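Local coordinates for sucrose 6(F)-phosphate phosphorylase (Thermoanaerobacterium thermosaccharolyticum DSM 571, PDB 6S9V), which is a phosphorylase of the alpha-amylase family, built on a TIM-barrel catalytic domain, at residues I270-L275 against Y292-N297; P276-Y281 against N288-H293; T363-L368 against D373-A378. One frame throughout, in Å; residues are numbered along the deposited sequence.

Overall arrangement
Interactions 1 and 2 lie on the same crossover of the TIM barrel, and interaction 3 lies on a later one. Interactions 1 and 2 both use helix 289-295 and share Tyr292 and His293. Their centres are about 8 Å apart, and Leu275 packs on Leu291 between them. Strand 269-271 leads directly into helix 275-285, and the two contacts lie in the chain that follows the sixth barrel strand. Interaction 3 comes later, before the eighth strand, 388-392. Its centre is about 14 Å from that of interaction 2 and about 18 Å from that of interaction 1. Tyr364 joins it to helix 275-285 through a probable hydrogen bond to Pro276 O. Leu368 packs on Leu280, so the two crossovers are in direct contact.

Interaction 1. Residues I270-L275 against Y292-N297; sequences IYDFIL and YHYLKN
The Tyr294 ring has Ile274 on one face and the Asp272 carboxylate at its edge. Ile274 CG2 sits 3.7 Å from the Tyr294 ring centroid, only 8° off the normal, a CH-pi contact almost over the centre. Ile274 CD1 adds to this near Tyr294 CE1. The carboxylate of Asp272 meets the phenol end, with its CG in the ring plane. The two flat groups are turned 72° from each other.

Tyr294 OH donates to Asp272 OD1 over 2.6 Å. It comes from above the carboxylate plane. The Tyr294 ring reaches this spot because its CG is anti to the backbone N (chi1 -178°), which carries the phenol toward segment 270-275. Asp272 comes from the opposite direction.

The same oxygen also caps the turn that starts helix 275-285. Leu275 N donates to Asp272 OD1 at 2.9 Å, on the other side of the carboxylate plane from Tyr294 OH. Ile274 N donates to it at 3.2 Å, nearly in line with the C-O bond. Three donors therefore grip one buried oxygen and fix the rotation of the carboxylate. Asp272 OD2 makes a salt bridge to Arg298, which probably helps keep the group charged. Leu275 CB also touches the ring, 4.2 Å from Tyr294 CE2.

Tyr261 of helix 257-265 and Gln302 of the next barrel strand also pack on Tyr294. Asp272 has a backbone hydrogen bond to Phe303 in that strand. The aspartate thus joins the strand end, the helix start and the returning helix. The arrangement belongs to a beta-alpha-beta crossover of a TIM barrel, running from strand 269-271 through two helices to strand 302-304.

Interaction 2. Residues P276-Y281 against N288-H293; sequences PFTVLY and NEMLYH
Met290 reaches across to helix 275-285 as an extended chain and passes Tyr281, Thr278 and Phe277. Its CG is anti to the backbone N (chi1 -173°), and the torsions beyond are also extended, so the sulfur and methyl are carried well out from their own helix. Met290 SD lies 4.6 Å from the Tyr281 ring centroid, 32° off the ring normal. This is an oblique Met-aromatic contact.

Met290 CE continues to Thr278 OG1, 3.4 Å away. It also meets the Phe277 ring obliquely at CD1, the two side chains lying roughly at right angles. The Thr278 hydroxyl is hydrogen-bonded to Ile274 O, one turn back in the chain.

The two helices form a roughly antiparallel helix hairpin on the outside of the TIM barrel. Their local axes approach to 8.9 Å, with 145° between their directions. Thr278 faces the other helix at the level of Leu291. Its methyl CG2 lies 3.6 Å from Leu291 CA. The CA atoms of Thr278 and Leu291 are the nearest pair across the contact, 6.0 Å apart.

Val330 of helix 324-336 packs on both Phe277 and Tyr281. Ile381 of helix 372-384 touches Leu291 and Val279.

Interaction 3. Residues T363-L368 against D373-A378; sequences TYYSAL and DAYLAA
Two consecutive helices of the outer barrel layer, joined by a short loop, bring Tyr365 and Leu368, in and just after short helix 364-367, against Tyr375 of helix 372-384. Tyr365 turns its edge toward the face of Tyr375 in an offset edge-to-face pair. The ring centroids are 5.6 Å apart and the planes stand at 68°. Tyr365 CD1 makes the near approach, 3.9 Å from Tyr375 CD2.

Leu368 CD1 fits against the other helix. It lies 3.7 Å from Tyr375 CA and 4.0 Å from Ala378 CB, at the edge of the Tyr375 ring. Leu368 CG is anti to the carbonyl carbon (chi1 -67°), which turns this branch toward the second helix. Tyr364 adds CE2, 4.2 Å from Ala378 CB.

The three phenols point to different polar partners. Tyr365 OH bonds to Asp372, Tyr375 OH to Gly395 O and Arg379, and Tyr364 OH to Pro276 O. Thr363 caps the short helix by accepting from Ser366 N at 3.1 Å. Val433 and Leu437 of helix 432-446 also pack on Tyr375. The contact is thus buried helix packing in the last crossover of a TIM barrel, leading to strand 388-392.

Interaction 1. Residues I270-L275 against Y292-N297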
loop_
_atom_site.group_PDB
_atom_site.type_symbol
_atom_site.label_atom_id
_atom_site.label_comp_id
_atom_site.label_asym_id
_atom_site.label_seq_id
_atom_site.Cartn_x
_atom_site.Cartn_y
_atom_site.Cartn_z
ATOM N N ILE A 270 -5.501 0.957 -8.784
ATOM C CA ILE A 270 -4.080 0.939 -8.464
ATOM C C ILE A 270 -3.786 1.945 -7.359
ATOM O O ILE A 270 -4.595 2.815 -7.032
ATOM C CB ILE A 270 -3.191 1.250 -9.689
ATOM C CG1 ILE A 270 -3.487 2.659 -10.217
ATOM C CG2 ILE A 270 -3.397 0.199 -10.779
ATOM C CD1 ILE A 270 -2.488 3.156 -11.248
ATOM N N TYR A 271 -2.575 1.830 -6.814
ATOM C CA TYR A 271 -2.042 2.816 -5.893
ATOM C C TYR A 271 -1.263 3.877 -6.658
ATOM O O TYR A 271 -0.536 3.571 -7.607
ATOM C CB TYR A 271 -1.100 2.176 -4.879
ATOM C CG TYR A 271 -1.771 1.417 -3.771
ATOM C CD1 TYR A 271 -2.374 2.090 -2.715
ATOM C CD2 TYR A 271 -1.773 0.031 -3.759
ATOM C CE1 TYR A 271 -2.976 1.398 -1.683
ATOM C CE2 TYR A 271 -2.375 -0.670 -2.736
ATOM C CZ TYR A 271 -2.971 0.019 -1.697
ATOM O OH TYR A 271 -3.573 -0.669 -0.676
ATOM N N ASP A 272 -1.369 5.115 -6.204
ATOM C CA ASP A 272 -0.566 6.194 -6.768
ATOM C C ASP A 272 0.801 6.156 -6.090
ATOM O O ASP A 272 1.004 6.739 -5.028
ATOM C CB ASP A 272 -1.255 7.538 -6.577
ATOM C CG ASP A 272 -0.587 8.647 -7.374
ATOM O OD1 ASP A 272 0.621 8.520 -7.656
ATOM O OD2 ASP A 272 -1.272 9.629 -7.737
ATOM N N PHE A 273 1.744 5.441 -6.701
ATOM C CA PHE A 273 3.095 5.325 -6.157
ATOM C C PHE A 273 4.052 6.383 -6.695
ATOM O O PHE A 273 5.245 6.354 -6.362
ATOM C CB PHE A 273 3.650 3.926 -6.432
ATOM C CG PHE A 273 3.059 2.840 -5.540
ATOM C CD1 PHE A 273 2.866 3.047 -4.172
ATOM C CD2 PHE A 273 2.693 1.618 -6.080
ATOM C CE1 PHE A 273 2.337 2.049 -3.364
ATOM C CE2 PHE A 273 2.162 0.614 -5.280
ATOM C CZ PHE A 273 1.979 0.825 -3.925
ATOM N N ILE A 274 3.562 7.317 -7.502
ATOM C CA ILE A 274 4.378 8.408 -8.035
ATOM C C ILE A 274 4.205 9.667 -7.190
ATOM O O ILE A 274 5.161 10.439 -7.013
ATOM C CB ILE A 274 4.019 8.669 -9.504
ATOM C CG1 ILE A 274 4.474 7.496 -10.375
ATOM C CG2 ILE A 274 4.652 9.955 -10.011
ATOM C CD1 ILE A 274 3.808 7.445 -11.730
ATOM N N LEU A 275 2.998 9.890 -6.670
ATOM C CA LEU A 275 2.737 11.102 -5.899
ATOM C C LEU A 275 3.603 11.244 -4.650
ATOM O O LEU A 275 3.977 12.384 -4.326
ATOM C CB LEU A 275 1.259 11.149 -5.505
ATOM C CG LEU A 275 0.736 12.464 -4.934
ATOM C CD1 LEU A 275 0.687 13.564 -5.975
ATOM C CD2 LEU A 275 -0.638 12.245 -4.306
ATOM N N TYR A 292 2.636 19.405 -11.503
ATOM C CA TYR A 292 1.689 19.809 -12.531
ATOM C C TYR A 292 1.757 18.878 -13.732
ATOM O O TYR A 292 0.720 18.514 -14.301
ATOM C CB TYR A 292 1.941 21.259 -12.928
ATOM C CG TYR A 292 1.044 22.217 -12.166
ATOM C CD1 TYR A 292 0.901 22.110 -10.786
ATOM C CD2 TYR A 292 0.330 23.207 -12.826
ATOM C CE1 TYR A 292 0.079 22.972 -10.078
ATOM C CE2 TYR A 292 -0.491 24.079 -12.131
ATOM C CZ TYR A 292 -0.617 23.951 -10.756
ATOM O OH TYR A 292 -1.436 24.807 -10.061
ATOM N N HIS A 293 2.964 18.475 -14.136
ATOM C CA HIS A 293 3.072 17.529 -15.240
ATOM C C HIS A 293 2.387 16.213 -14.905
ATOM O O HIS A 293 1.737 15.606 -15.765
ATOM C CB HIS A 293 4.537 17.269 -15.590
ATOM C CG HIS A 293 4.716 16.394 -16.790
ATOM N ND1 HIS A 293 4.357 16.793 -18.061
ATOM C CD2 HIS A 293 5.194 15.134 -16.913
ATOM C CE1 HIS A 293 4.621 15.821 -18.916
ATOM N NE2 HIS A 293 5.126 14.803 -18.245
ATOM N N TYR A 294 2.508 15.762 -13.653
ATOM C CA TYR A 294 1.903 14.496 -13.248
ATOM C C TYR A 294 0.381 14.605 -13.170
ATOM O O TYR A 294 -0.343 13.716 -13.641
ATOM C CB TYR A 294 2.492 14.042 -11.906
ATOM C CG TYR A 294 1.949 12.714 -11.431
ATOM C CD1 TYR A 294 1.872 11.635 -12.302
ATOM C CD2 TYR A 294 1.525 12.531 -10.119
ATOM C CE1 TYR A 294 1.380 10.420 -11.891
ATOM C CE2 TYR A 294 1.031 11.305 -9.691
ATOM C CZ TYR A 294 0.961 10.256 -10.590
ATOM O OH TYR A 294 0.469 9.032 -10.208
ATOM N N LEU A 295 -0.126 15.685 -12.566
ATOM C CA LEU A 295 -1.566 15.849 -12.418
ATOM C C LEU A 295 -2.273 15.875 -13.766
ATOM O O LEU A 295 -3.414 15.411 -13.872
ATOM C CB LEU A 295 -1.875 17.123 -11.640
ATOM C CG LEU A 295 -1.500 17.109 -10.163
ATOM C CD1 LEU A 295 -1.828 18.463 -9.530
ATOM C CD2 LEU A 295 -2.220 16.000 -9.428
ATOM N N LYS A 296 -1.611 16.402 -14.797
ATOM C CA LYS A 296 -2.178 16.503 -16.136
ATOM C C LYS A 296 -2.074 15.203 -16.924
ATOM O O LYS A 296 -2.707 15.086 -17.975
ATOM C CB LYS A 296 -1.469 17.619 -16.917
ATOM C CG LYS A 296 -1.682 19.024 -16.356
ATOM C CD LYS A 296 -0.852 20.078 -17.107
ATOM C CE LYS A 296 -1.048 21.477 -16.517
ATOM N NZ LYS A 296 -0.255 22.523 -17.238
ATOM N N ASN A 297 -1.311 14.223 -16.435
ATOM C CA ASN A 297 -1.018 13.009 -17.184
ATOM C C ASN A 297 -1.010 11.807 -16.239
ATOM O O ASN A 297 0.003 11.141 -16.036
ATOM C CB ASN A 297 0.330 13.112 -17.896
ATOM C CG ASN A 297 0.377 14.231 -18.910
ATOM O OD1 ASN A 297 -0.073 14.071 -20.042
ATOM N ND2 ASN A 297 0.920 15.376 -18.509
#

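Interaction 2. Residues P276-Y281 against N288-H293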
loop_
_atom_site.group_PDB
_atom_site.type_symbol
_atom_site.label_atom_id
_atom_site.label_comp_id
_atom_site.label_asym_id
_atom_site.label_seq_id
_atom_site.Cartn_x
_atom_site.Cartn_y
_atom_site.Cartn_z
ATOM N N PRO A 276 3.905 10.189 -3.885
ATOM C CA PRO A 276 4.679 10.411 -2.639
ATOM C C PRO A 276 6.013 11.107 -2.883
ATOM O O PRO A 276 6.320 12.111 -2.224
ATOM C CB PRO A 276 4.836 8.993 -2.067
ATOM C CG PRO A 276 3.649 8.230 -2.636
ATOM C CD PRO A 276 3.469 8.789 -4.024
ATOM N N PHE A 277 6.812 10.605 -3.825
ATOM C CA PHE A 277 8.064 11.273 -4.173
ATOM C C PHE A 277 7.806 12.627 -4.823
ATOM O O PHE A 277 8.513 13.602 -4.543
ATOM C CB PHE A 277 8.887 10.387 -5.118
ATOM C CG PHE A 277 10.225 10.978 -5.499
ATOM C CD1 PHE A 277 10.323 11.957 -6.485
ATOM C CD2 PHE A 277 11.382 10.545 -4.881
ATOM C CE1 PHE A 277 11.563 12.506 -6.824
ATOM C CE2 PHE A 277 12.618 11.081 -5.211
ATOM C CZ PHE A 277 12.716 12.054 -6.181
ATOM N N THR A 278 6.807 12.702 -5.709
ATOM C CA THR A 278 6.537 13.949 -6.418
ATOM C C THR A 278 6.226 15.082 -5.449
ATOM O O THR A 278 6.691 16.214 -5.633
ATOM C CB THR A 278 5.383 13.736 -7.406
ATOM O OG1 THR A 278 5.781 12.773 -8.389
ATOM C CG2 THR A 278 5.004 15.037 -8.101
ATOM N N VAL A 279 5.456 14.798 -4.398
ATOM C CA VAL A 279 5.139 15.833 -3.423
ATOM C C VAL A 279 6.379 16.221 -2.627
ATOM O O VAL A 279 6.612 17.405 -2.357
ATOM C CB VAL A 279 3.984 15.374 -2.518
ATOM C CG1 VAL A 279 3.842 16.301 -1.319
ATOM C CG2 VAL A 279 2.674 15.343 -3.319
ATOM N N LEU A 280 7.212 15.243 -2.263
ATOM C CA LEU A 280 8.462 15.569 -1.569
ATOM C C LEU A 280 9.311 16.518 -2.404
ATOM O O LEU A 280 9.825 17.527 -1.902
ATOM C CB LEU A 280 9.257 14.299 -1.269
ATOM C CG LEU A 280 9.122 13.620 0.089
ATOM C CD1 LEU A 280 10.058 12.418 0.105
ATOM C CD2 LEU A 280 9.432 14.564 1.244
ATOM N N TYR A 281 9.510 16.177 -3.680
ATOM C CA TYR A 281 10.302 17.024 -4.565
ATOM C C TYR A 281 9.689 18.409 -4.695
ATOM O O TYR A 281 10.405 19.421 -4.681
ATOM C CB TYR A 281 10.428 16.357 -5.937
ATOM C CG TYR A 281 11.125 17.214 -6.965
ATOM C CD1 TYR A 281 10.416 18.138 -7.729
ATOM C CD2 TYR A 281 12.492 17.112 -7.167
ATOM C CE1 TYR A 281 11.056 18.937 -8.665
ATOM C CE2 TYR A 281 13.141 17.902 -8.109
ATOM C CZ TYR A 281 12.418 18.813 -8.849
ATOM O OH TYR A 281 13.069 19.598 -9.775
ATOM N N ASN A 288 6.442 23.575 -8.715
ATOM C CA ASN A 288 5.257 22.787 -9.009
ATOM C C ASN A 288 5.379 21.993 -10.306
ATOM O O ASN A 288 4.438 21.276 -10.661
ATOM C CB ASN A 288 4.017 23.698 -9.074
ATOM C CG ASN A 288 4.011 24.616 -10.295
ATOM O OD1 ASN A 288 4.791 24.438 -11.237
ATOM N ND2 ASN A 288 3.104 25.589 -10.295
ATOM N N GLU A 289 6.522 22.071 -10.997
ATOM C CA GLU A 289 6.574 21.640 -12.394
ATOM C C GLU A 289 6.337 20.141 -12.530
ATOM O O GLU A 289 5.559 19.699 -13.387
ATOM C CB GLU A 289 7.923 22.022 -13.012
ATOM C CG GLU A 289 8.098 23.513 -13.238
ATOM C CD GLU A 289 9.166 23.855 -14.276
ATOM O OE1 GLU A 289 9.313 23.115 -15.273
ATOM O OE2 GLU A 289 9.861 24.875 -14.088
ATOM N N MET A 290 7.003 19.342 -11.703
ATOM C CA MET A 290 6.803 17.897 -11.752
ATOM C C MET A 290 5.385 17.525 -11.341
ATOM O O MET A 290 4.752 16.668 -11.967
ATOM C CB MET A 290 7.810 17.205 -10.841
ATOM C CG MET A 290 7.804 15.696 -10.931
ATOM S SD MET A 290 8.956 14.942 -9.769
ATOM C CE MET A 290 8.676 13.201 -10.112
ATOM N N LEU A 291 4.873 18.155 -10.282
ATOM C CA LEU A 291 3.516 17.876 -9.825
ATOM C C LEU A 291 2.498 18.224 -10.899
ATOM O O LEU A 291 1.576 17.447 -11.177
ATOM C CB LEU A 291 3.234 18.658 -8.545
ATOM C CG LEU A 291 1.798 18.605 -8.012
ATOM C CD1 LEU A 291 1.440 17.197 -7.565
ATOM C CD2 LEU A 291 1.637 19.609 -6.867
ATOM N N TYR A 292 2.636 19.405 -11.503
ATOM C CA TYR A 292 1.689 19.809 -12.531
ATOM C C TYR A 292 1.757 18.878 -13.732
ATOM O O TYR A 292 0.720 18.514 -14.301
ATOM C CB TYR A 292 1.941 21.259 -12.928
ATOM C CG TYR A 292 1.044 22.217 -12.166
ATOM C CD1 TYR A 292 0.901 22.110 -10.786
ATOM C CD2 TYR A 292 0.330 23.207 -12.826
ATOM C CE1 TYR A 292 0.079 22.972 -10.078
ATOM C CE2 TYR A 292 -0.491 24.079 -12.131
ATOM C CZ TYR A 292 -0.617 23.951 -10.756
ATOM O OH TYR A 292 -1.436 24.807 -10.061
ATOM N N HIS A 293 2.964 18.475 -14.136
ATOM C CA HIS A 293 3.072 17.529 -15.240
ATOM C C HIS A 293 2.387 16.213 -14.905
ATOM O O HIS A 293 1.737 15.606 -15.765
ATOM C CB HIS A 293 4.537 17.269 -15.590
ATOM C CG HIS A 293 4.716 16.394 -16.790
ATOM N ND1 HIS A 293 4.357 16.793 -18.061
ATOM C CD2 HIS A 293 5.194 15.134 -16.913
ATOM C CE1 HIS A 293 4.621 15.821 -18.916
ATOM N NE2 HIS A 293 5.126 14.803 -18.245
#

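Interaction 3. Residues T363-L368 against D373-A378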
loop_
_atom_site.group_PDB
_atom_site.type_symbol
_atom_site.label_atom_id
_atom_site.label_comp_id
_atom_site.label_asym_id
_atom_site.label_seq_id
_atom_site.Cartn_x
_atom_site.Cartn_y
_atom_site.Cartn_z
ATOM N N THR A 363 9.594 8.326 8.086
ATOM C CA THR A 363 8.248 8.882 8.255
ATOM C C THR A 363 8.118 10.109 7.358
ATOM O O THR A 363 9.098 10.802 7.080
ATOM C CB THR A 363 7.928 9.245 9.711
ATOM O OG1 THR A 363 8.604 10.452 10.091
ATOM C CG2 THR A 363 8.313 8.106 10.648
ATOM N N TYR A 364 6.906 10.356 6.857
ATOM C CA TYR A 364 6.757 11.448 5.902
ATOM C C TYR A 364 6.998 12.795 6.572
ATOM O O TYR A 364 7.604 13.694 5.976
ATOM C CB TYR A 364 5.385 11.389 5.240
ATOM C CG TYR A 364 5.399 11.931 3.832
ATOM C CD1 TYR A 364 5.676 11.102 2.749
ATOM C CD2 TYR A 364 5.160 13.274 3.588
ATOM C CE1 TYR A 364 5.699 11.598 1.459
ATOM C CE2 TYR A 364 5.182 13.779 2.312
ATOM C CZ TYR A 364 5.452 12.942 1.245
ATOM O OH TYR A 364 5.468 13.463 -0.033
ATOM N N TYR A 365 6.562 12.939 7.824
ATOM C CA TYR A 365 6.816 14.156 8.583
ATOM C C TYR A 365 8.310 14.383 8.775
ATOM O O TYR A 365 8.801 15.503 8.583
ATOM C CB TYR A 365 6.076 14.051 9.916
ATOM C CG TYR A 365 6.166 15.245 10.833
ATOM C CD1 TYR A 365 5.608 16.471 10.485
ATOM C CD2 TYR A 365 6.761 15.128 12.079
ATOM C CE1 TYR A 365 5.666 17.556 11.357
ATOM C CE2 TYR A 365 6.824 16.197 12.948
ATOM C CZ TYR A 365 6.287 17.407 12.584
ATOM O OH TYR A 365 6.359 18.463 13.466
ATOM N N SER A 366 9.057 13.328 9.122
ATOM C CA SER A 366 10.512 13.459 9.239
ATOM C C SER A 366 11.151 13.790 7.892
ATOM O O SER A 366 12.139 14.538 7.827
ATOM C CB SER A 366 11.121 12.168 9.795
ATOM O OG SER A 366 10.861 12.013 11.179
ATOM N N ALA A 367 10.602 13.235 6.806
ATOM C CA ALA A 367 11.143 13.501 5.478
ATOM C C ALA A 367 11.032 14.973 5.111
ATOM O O ALA A 367 11.871 15.490 4.366
ATOM C CB ALA A 367 10.425 12.643 4.437
ATOM N N LEU A 368 10.019 15.664 5.629
ATOM C CA LEU A 368 9.847 17.097 5.429
ATOM C C LEU A 368 10.521 17.926 6.519
ATOM O O LEU A 368 10.179 19.099 6.702
ATOM C CB LEU A 368 8.362 17.443 5.342
ATOM C CG LEU A 368 7.710 16.872 4.081
ATOM C CD1 LEU A 368 6.186 17.047 4.128
ATOM C CD2 LEU A 368 8.288 17.531 2.840
ATOM N N ASP A 373 4.129 23.256 8.493
ATOM C CA ASP A 373 3.451 23.945 7.400
ATOM C C ASP A 373 3.641 23.202 6.086
ATOM O O ASP A 373 2.686 23.029 5.321
ATOM C CB ASP A 373 3.972 25.383 7.316
ATOM C CG ASP A 373 3.554 26.230 8.525
ATOM O OD1 ASP A 373 2.508 25.933 9.136
ATOM O OD2 ASP A 373 4.301 27.157 8.905
ATOM N N ALA A 374 4.864 22.747 5.807
ATOM C CA ALA A 374 5.103 21.972 4.596
ATOM C C ALA A 374 4.339 20.652 4.631
ATOM O O ALA A 374 3.832 20.185 3.599
ATOM C CB ALA A 374 6.598 21.721 4.427
ATOM N N TYR A 375 4.233 20.046 5.814
ATOM C CA TYR A 375 3.528 18.778 5.936
ATOM C C TYR A 375 2.034 18.957 5.694
ATOM O O TYR A 375 1.415 18.150 4.990
ATOM C CB TYR A 375 3.780 18.173 7.314
ATOM C CG TYR A 375 3.062 16.870 7.519
ATOM C CD1 TYR A 375 3.209 15.831 6.609
ATOM C CD2 TYR A 375 2.233 16.670 8.613
ATOM C CE1 TYR A 375 2.557 14.636 6.786
ATOM C CE2 TYR A 375 1.577 15.464 8.798
ATOM C CZ TYR A 375 1.741 14.453 7.876
ATOM O OH TYR A 375 1.078 13.252 8.034
ATOM N N LEU A 376 1.439 20.010 6.257
ATOM C CA LEU A 376 0.039 20.299 5.958
ATOM C C LEU A 376 -0.140 20.626 4.479
ATOM O O LEU A 376 -1.140 20.238 3.868
ATOM C CB LEU A 376 -0.467 21.445 6.829
ATOM C CG LEU A 376 -1.165 21.057 8.133
ATOM C CD1 LEU A 376 -2.401 20.198 7.884
ATOM C CD2 LEU A 376 -0.203 20.321 9.033
ATOM N N ALA A 377 0.830 21.324 3.880
ATOM C CA ALA A 377 0.774 21.588 2.445
ATOM C C ALA A 377 0.790 20.288 1.649
ATOM O O ALA A 377 0.030 20.134 0.681
ATOM C CB ALA A 377 1.932 22.494 2.028
ATOM N N ALA A 378 1.631 19.333 2.064
ATOM C CA ALA A 378 1.700 18.026 1.421
ATOM C C ALA A 378 0.356 17.308 1.450
ATOM O O ALA A 378 -0.083 16.737 0.439
ATOM C CB ALA A 378 2.769 17.176 2.109
#